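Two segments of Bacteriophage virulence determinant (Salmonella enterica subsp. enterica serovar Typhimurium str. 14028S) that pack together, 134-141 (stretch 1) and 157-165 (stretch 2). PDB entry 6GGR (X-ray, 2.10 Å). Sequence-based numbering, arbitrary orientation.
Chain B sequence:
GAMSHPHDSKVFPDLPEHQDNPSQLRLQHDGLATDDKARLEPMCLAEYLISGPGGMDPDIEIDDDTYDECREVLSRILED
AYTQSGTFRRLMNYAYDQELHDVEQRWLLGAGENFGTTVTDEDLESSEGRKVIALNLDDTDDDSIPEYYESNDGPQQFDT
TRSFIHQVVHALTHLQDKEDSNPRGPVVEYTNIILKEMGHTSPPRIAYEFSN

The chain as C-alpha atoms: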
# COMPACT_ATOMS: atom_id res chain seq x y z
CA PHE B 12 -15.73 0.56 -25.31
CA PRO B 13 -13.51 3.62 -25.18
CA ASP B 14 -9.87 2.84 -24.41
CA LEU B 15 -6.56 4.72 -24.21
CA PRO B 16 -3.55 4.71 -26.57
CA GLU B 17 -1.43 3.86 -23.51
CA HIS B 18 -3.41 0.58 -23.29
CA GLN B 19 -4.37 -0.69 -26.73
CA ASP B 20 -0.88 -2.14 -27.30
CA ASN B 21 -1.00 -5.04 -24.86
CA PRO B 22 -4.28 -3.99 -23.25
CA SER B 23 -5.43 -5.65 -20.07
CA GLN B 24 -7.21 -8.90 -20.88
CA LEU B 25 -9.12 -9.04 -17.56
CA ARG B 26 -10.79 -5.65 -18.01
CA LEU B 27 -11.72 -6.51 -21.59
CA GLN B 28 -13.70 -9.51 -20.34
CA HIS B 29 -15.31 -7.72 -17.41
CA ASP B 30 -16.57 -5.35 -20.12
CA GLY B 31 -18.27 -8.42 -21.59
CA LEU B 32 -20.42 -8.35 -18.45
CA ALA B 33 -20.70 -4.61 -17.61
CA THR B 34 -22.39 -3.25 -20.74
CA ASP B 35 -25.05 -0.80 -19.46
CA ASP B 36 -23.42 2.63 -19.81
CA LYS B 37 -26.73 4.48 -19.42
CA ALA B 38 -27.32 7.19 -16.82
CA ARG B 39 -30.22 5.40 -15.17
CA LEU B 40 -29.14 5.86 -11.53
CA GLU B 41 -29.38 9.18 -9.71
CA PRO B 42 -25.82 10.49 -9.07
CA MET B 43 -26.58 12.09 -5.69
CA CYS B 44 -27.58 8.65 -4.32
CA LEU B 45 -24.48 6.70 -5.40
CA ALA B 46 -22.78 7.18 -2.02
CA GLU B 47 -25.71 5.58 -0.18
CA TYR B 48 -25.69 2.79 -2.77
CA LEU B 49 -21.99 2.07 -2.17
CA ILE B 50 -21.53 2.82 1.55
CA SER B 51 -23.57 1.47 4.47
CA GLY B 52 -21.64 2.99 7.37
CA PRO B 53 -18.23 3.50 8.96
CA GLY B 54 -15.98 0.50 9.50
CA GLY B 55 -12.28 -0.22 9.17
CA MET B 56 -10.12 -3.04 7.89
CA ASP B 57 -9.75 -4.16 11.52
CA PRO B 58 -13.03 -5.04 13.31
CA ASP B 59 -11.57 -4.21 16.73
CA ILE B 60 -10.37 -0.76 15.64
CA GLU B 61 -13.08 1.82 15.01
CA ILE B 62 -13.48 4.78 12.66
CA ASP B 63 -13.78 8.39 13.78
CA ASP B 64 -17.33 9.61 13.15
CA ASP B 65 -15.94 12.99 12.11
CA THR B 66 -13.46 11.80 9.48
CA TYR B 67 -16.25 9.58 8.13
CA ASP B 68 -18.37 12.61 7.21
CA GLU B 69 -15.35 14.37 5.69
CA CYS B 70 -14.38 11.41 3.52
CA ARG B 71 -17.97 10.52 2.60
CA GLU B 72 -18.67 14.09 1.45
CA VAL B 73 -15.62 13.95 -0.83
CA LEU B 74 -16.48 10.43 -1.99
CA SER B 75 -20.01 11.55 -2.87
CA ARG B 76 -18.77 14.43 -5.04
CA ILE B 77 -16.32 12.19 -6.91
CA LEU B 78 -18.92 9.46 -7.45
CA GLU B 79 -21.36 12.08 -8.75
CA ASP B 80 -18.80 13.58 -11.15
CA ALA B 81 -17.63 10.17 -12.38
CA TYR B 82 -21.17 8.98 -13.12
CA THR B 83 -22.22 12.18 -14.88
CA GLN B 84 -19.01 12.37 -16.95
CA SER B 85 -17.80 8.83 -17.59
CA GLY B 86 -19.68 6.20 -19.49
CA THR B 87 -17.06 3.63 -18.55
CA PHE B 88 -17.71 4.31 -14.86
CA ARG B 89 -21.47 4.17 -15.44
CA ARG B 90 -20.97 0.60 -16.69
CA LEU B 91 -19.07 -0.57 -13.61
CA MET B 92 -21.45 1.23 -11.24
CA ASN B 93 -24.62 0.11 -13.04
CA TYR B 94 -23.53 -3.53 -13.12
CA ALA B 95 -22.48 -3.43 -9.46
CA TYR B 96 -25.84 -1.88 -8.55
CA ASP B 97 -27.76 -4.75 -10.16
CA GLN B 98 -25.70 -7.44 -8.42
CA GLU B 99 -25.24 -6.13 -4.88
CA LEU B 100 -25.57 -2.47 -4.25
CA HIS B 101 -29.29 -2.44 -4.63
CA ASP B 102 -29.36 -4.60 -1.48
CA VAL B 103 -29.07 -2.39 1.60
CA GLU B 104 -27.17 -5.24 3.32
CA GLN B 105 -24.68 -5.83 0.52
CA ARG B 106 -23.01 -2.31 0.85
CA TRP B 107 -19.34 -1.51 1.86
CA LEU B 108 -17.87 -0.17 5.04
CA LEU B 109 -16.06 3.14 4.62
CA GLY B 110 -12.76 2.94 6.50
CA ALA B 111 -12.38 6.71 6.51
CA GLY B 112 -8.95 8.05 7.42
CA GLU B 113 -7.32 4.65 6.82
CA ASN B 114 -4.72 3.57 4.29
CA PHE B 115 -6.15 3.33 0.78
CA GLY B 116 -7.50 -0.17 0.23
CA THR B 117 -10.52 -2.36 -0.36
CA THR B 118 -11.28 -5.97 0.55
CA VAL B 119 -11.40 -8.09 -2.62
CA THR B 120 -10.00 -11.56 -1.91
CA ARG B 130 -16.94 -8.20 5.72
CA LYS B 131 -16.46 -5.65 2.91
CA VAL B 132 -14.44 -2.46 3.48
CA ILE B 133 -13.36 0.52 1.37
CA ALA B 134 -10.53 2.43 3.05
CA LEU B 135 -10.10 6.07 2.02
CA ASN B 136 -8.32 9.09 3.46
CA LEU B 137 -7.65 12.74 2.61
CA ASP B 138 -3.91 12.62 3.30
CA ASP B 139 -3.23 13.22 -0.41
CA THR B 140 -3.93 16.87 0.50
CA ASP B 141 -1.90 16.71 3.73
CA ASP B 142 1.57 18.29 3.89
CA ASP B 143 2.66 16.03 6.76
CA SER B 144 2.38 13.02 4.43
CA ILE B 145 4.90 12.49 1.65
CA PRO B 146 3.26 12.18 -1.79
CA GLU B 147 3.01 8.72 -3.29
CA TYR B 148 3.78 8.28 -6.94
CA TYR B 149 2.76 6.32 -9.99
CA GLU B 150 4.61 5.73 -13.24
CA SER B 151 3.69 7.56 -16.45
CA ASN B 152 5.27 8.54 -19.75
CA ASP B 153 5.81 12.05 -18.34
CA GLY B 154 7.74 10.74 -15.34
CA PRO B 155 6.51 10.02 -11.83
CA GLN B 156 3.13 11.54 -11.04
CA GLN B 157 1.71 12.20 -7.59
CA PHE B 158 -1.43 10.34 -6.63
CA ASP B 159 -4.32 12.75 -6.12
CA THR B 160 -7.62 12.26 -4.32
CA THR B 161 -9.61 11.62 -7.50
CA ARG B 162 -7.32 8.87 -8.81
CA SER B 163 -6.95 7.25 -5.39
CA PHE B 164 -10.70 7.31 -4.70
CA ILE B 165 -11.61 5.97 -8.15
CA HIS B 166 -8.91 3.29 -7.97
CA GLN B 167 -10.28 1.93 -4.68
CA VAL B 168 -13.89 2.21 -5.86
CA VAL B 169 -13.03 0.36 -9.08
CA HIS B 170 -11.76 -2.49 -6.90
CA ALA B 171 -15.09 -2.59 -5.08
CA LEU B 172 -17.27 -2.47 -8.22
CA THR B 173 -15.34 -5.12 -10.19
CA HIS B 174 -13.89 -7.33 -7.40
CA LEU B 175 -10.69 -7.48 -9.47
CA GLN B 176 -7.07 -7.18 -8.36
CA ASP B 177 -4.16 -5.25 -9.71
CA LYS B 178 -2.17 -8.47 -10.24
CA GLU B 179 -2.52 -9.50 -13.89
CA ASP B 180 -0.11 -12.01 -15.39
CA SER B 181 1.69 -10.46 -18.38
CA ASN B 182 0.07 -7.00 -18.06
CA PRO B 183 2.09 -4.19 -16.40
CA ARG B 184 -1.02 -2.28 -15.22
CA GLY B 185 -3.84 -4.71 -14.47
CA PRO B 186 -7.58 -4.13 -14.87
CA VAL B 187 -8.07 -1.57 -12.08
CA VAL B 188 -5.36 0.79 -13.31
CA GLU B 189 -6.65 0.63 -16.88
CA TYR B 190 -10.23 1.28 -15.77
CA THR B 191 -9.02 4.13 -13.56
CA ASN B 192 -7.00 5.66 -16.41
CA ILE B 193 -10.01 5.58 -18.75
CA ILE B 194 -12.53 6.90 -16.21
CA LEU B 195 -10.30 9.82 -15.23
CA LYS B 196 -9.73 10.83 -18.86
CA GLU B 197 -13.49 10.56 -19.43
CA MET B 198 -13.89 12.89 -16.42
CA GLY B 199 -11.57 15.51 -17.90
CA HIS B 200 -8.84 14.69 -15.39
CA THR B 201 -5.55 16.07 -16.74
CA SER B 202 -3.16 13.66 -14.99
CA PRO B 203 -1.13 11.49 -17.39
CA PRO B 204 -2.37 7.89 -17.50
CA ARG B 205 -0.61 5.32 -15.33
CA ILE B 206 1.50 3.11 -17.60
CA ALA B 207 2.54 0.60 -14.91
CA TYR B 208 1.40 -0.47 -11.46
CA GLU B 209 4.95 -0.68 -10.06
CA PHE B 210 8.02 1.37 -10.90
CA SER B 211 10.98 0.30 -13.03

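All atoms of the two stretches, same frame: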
# COMPACT_ATOMS: atom_id res chain seq x y z
N ALA B 134 -11.32 1.54 2.22
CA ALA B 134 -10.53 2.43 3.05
C ALA B 134 -10.09 3.63 2.23
O ALA B 134 -9.43 3.48 1.20
CB ALA B 134 -9.31 1.70 3.63
N LEU B 135 -10.45 4.83 2.70
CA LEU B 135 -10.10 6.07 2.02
C LEU B 135 -9.64 7.09 3.05
O LEU B 135 -10.05 7.05 4.21
CB LEU B 135 -11.29 6.63 1.23
CG LEU B 135 -11.95 5.68 0.23
CD1 LEU B 135 -13.27 6.26 -0.26
CD2 LEU B 135 -11.02 5.40 -0.95
N ASN B 136 -8.79 8.01 2.61
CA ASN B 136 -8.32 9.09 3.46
C ASN B 136 -8.05 10.32 2.60
O ASN B 136 -7.94 10.23 1.38
CB ASN B 136 -7.05 8.70 4.24
CG ASN B 136 -5.85 8.51 3.33
OD1 ASN B 136 -5.26 9.47 2.85
ND2 ASN B 136 -5.49 7.25 3.08
N LEU B 137 -7.92 11.46 3.27
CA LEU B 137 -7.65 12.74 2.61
C LEU B 137 -6.22 13.21 2.85
O LEU B 137 -5.95 14.41 2.83
CB LEU B 137 -8.65 13.79 3.08
CG LEU B 137 -10.11 13.48 2.72
CD1 LEU B 137 -11.06 14.25 3.62
CD2 LEU B 137 -10.38 13.80 1.26
N ASP B 138 -5.30 12.27 3.08
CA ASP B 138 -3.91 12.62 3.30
C ASP B 138 -3.21 13.05 2.01
O ASP B 138 -2.15 13.68 2.08
CB ASP B 138 -3.16 11.45 3.94
CG ASP B 138 -3.82 10.95 5.21
OD1 ASP B 138 -4.61 11.72 5.81
OD2 ASP B 138 -3.55 9.80 5.61
N ASP B 139 -3.78 12.73 0.85
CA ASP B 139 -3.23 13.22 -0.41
C ASP B 139 -3.15 14.74 -0.45
O ASP B 139 -2.37 15.30 -1.23
CB ASP B 139 -4.06 12.72 -1.59
CG ASP B 139 -3.82 11.26 -1.90
OD1 ASP B 139 -2.97 10.64 -1.23
OD2 ASP B 139 -4.48 10.73 -2.82
N THR B 140 -3.96 15.42 0.37
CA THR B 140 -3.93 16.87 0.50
C THR B 140 -3.23 17.33 1.77
O THR B 140 -3.36 18.49 2.15
CB THR B 140 -5.36 17.43 0.46
OG1 THR B 140 -6.17 16.72 1.40
CG2 THR B 140 -5.96 17.29 -0.93
N ASP B 141 -2.48 16.44 2.43
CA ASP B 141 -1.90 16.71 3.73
C ASP B 141 -0.39 16.86 3.58
O ASP B 141 0.29 15.94 3.12
CB ASP B 141 -2.23 15.58 4.71
CG ASP B 141 -2.00 15.98 6.15
OD1 ASP B 141 -1.17 16.87 6.39
OD2 ASP B 141 -2.66 15.39 7.04
N GLN B 157 2.29 12.35 -8.92
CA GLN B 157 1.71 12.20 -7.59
C GLN B 157 0.30 11.64 -7.70
O GLN B 157 -0.48 12.05 -8.56
CB GLN B 157 1.65 13.55 -6.87
CG GLN B 157 2.98 14.20 -6.61
CD GLN B 157 2.89 15.30 -5.57
OE1 GLN B 157 1.86 15.47 -4.92
NE2 GLN B 157 3.98 16.05 -5.40
N PHE B 158 -0.03 10.71 -6.81
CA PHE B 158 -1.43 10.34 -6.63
C PHE B 158 -2.21 11.54 -6.09
O PHE B 158 -1.74 12.26 -5.21
CB PHE B 158 -1.56 9.17 -5.65
CG PHE B 158 -1.34 7.82 -6.27
CD1 PHE B 158 -2.29 7.26 -7.10
CD2 PHE B 158 -0.20 7.09 -5.98
CE1 PHE B 158 -2.10 6.02 -7.65
CE2 PHE B 158 -0.00 5.84 -6.53
CZ PHE B 158 -0.96 5.30 -7.37
N ASP B 159 -3.40 11.75 -6.64
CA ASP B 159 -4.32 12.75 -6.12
C ASP B 159 -5.59 12.06 -5.64
O ASP B 159 -5.81 10.87 -5.89
CB ASP B 159 -4.64 13.82 -7.17
CG ASP B 159 -5.56 13.32 -8.27
OD1 ASP B 159 -5.43 12.15 -8.70
OD2 ASP B 159 -6.43 14.11 -8.71
N THR B 160 -6.43 12.83 -4.95
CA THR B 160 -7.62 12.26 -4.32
C THR B 160 -8.49 11.55 -5.35
O THR B 160 -8.96 10.43 -5.13
CB THR B 160 -8.41 13.36 -3.61
OG1 THR B 160 -7.56 14.01 -2.65
CG2 THR B 160 -9.63 12.79 -2.90
N THR B 161 -8.73 12.20 -6.49
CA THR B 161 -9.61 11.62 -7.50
C THR B 161 -9.12 10.24 -7.93
O THR B 161 -9.86 9.26 -7.86
CB THR B 161 -9.74 12.56 -8.69
OG1 THR B 161 -10.16 13.85 -8.24
CG2 THR B 161 -10.75 12.02 -9.70
N ARG B 162 -7.86 10.16 -8.37
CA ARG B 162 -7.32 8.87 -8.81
C ARG B 162 -7.38 7.84 -7.70
O ARG B 162 -7.79 6.69 -7.92
CB ARG B 162 -5.88 9.03 -9.31
CG ARG B 162 -5.29 7.74 -9.86
CD ARG B 162 -3.94 7.95 -10.56
NE ARG B 162 -4.06 8.62 -11.85
CZ ARG B 162 -4.34 8.01 -13.00
NH1 ARG B 162 -4.55 6.70 -13.04
NH2 ARG B 162 -4.43 8.70 -14.13
N SER B 163 -6.97 8.21 -6.48
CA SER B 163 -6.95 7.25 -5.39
C SER B 163 -8.36 6.76 -5.06
O SER B 163 -8.59 5.56 -4.86
CB SER B 163 -6.30 7.87 -4.15
OG SER B 163 -5.01 8.37 -4.45
N PHE B 164 -9.32 7.68 -5.00
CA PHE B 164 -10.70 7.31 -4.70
C PHE B 164 -11.26 6.39 -5.79
O PHE B 164 -11.87 5.36 -5.49
CB PHE B 164 -11.56 8.56 -4.55
CG PHE B 164 -11.56 9.14 -3.16
CD1 PHE B 164 -10.38 9.40 -2.50
CD2 PHE B 164 -12.76 9.43 -2.53
CE1 PHE B 164 -10.39 9.92 -1.22
CE2 PHE B 164 -12.77 9.97 -1.26
CZ PHE B 164 -11.59 10.21 -0.60
N ILE B 165 -11.07 6.77 -7.05
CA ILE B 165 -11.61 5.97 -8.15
C ILE B 165 -10.93 4.60 -8.20
O ILE B 165 -11.59 3.58 -8.45
CB ILE B 165 -11.45 6.72 -9.48
CG1 ILE B 165 -12.29 8.00 -9.48
CG2 ILE B 165 -11.81 5.83 -10.67
CD1 ILE B 165 -13.79 7.78 -9.29

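The contact between the two stretches has an apolar end, centred on the ring of Phe 164, and a polar end, centred on the carboxylate of Asp 139. Together with Leu 135 these residues account for most of the 378 Å² buried between the segments.

Phe 164 lies in the helix of stretch 2. Its CA-to-CB bond points sideways to stretch 1, but with chi1 at -87° and chi2 at 51° the ring comes nearer to the other segment. There it meets three consecutive residues of stretch 1. Leu 135 points toward the helix, and its m,t rotamer places CD1 over one face of the ring. CD1 lies 3.9 Å from Phe 164 CE2 and 4.1 Å from the ring centroid, 23° off the ring normal, a CH-pi contact. The backbone of the next residue approaches the edge: Asn 136 O is 3.6 Å from Phe 164 CE1, near the ring plane, where the slightly positive ring hydrogens make a carbonyl oxygen a tolerable neighbour. The Asn 136 side chain points away, and its OD1 instead accepts from Asp 138 N (2.8 Å), bracing the turn within stretch 1. Leu 137 completes the apolar patch, its CD2 lying 4.2 Å from Phe 164 CZ and 4.3 Å from Thr 160 CG2. A leucine suits this position because its CD2 methyl meets both the aromatic ring and a threonine methyl. Both Leu 135 and Phe 164 are buried.

At the other end, Asp 139 has the largest covered area of any residue in the contact. It sits in a short 3-10 segment and points toward the start of the helix, where its CA is 5.8 Å from that of Asp 159. Asp 139 OD2 reaches to 2.9 Å from Ser 163 OG, 3.3 Å from Asp 159 C and 3.6 Å from Thr 160 N. Asp 139 OD2 also lies 3.3 Å from Asp 159 O, two acceptors that cannot bond to each other, and both carboxylate oxygens of Asp 139 are satisfied by hydrogen bonds elsewhere in the structure. The helix cap is supplied by Asp 159, whose OD1 accepts from Arg 162 N at 3.2 Å. Ser 163 points toward stretch 1, and its small side chain admits the carboxylate at close range.

Thr 160 flanks this site, with its OG1 3.9 Å from Asp 139 CB and 4.0 Å from Thr 140 CG2. Thr 140 OG1 is engaged within its own stretch, donating to Leu 137 O at 2.7 Å. Packing and close polar approach thus dominate the contact, with no clear hydrogen bond linking the stretches.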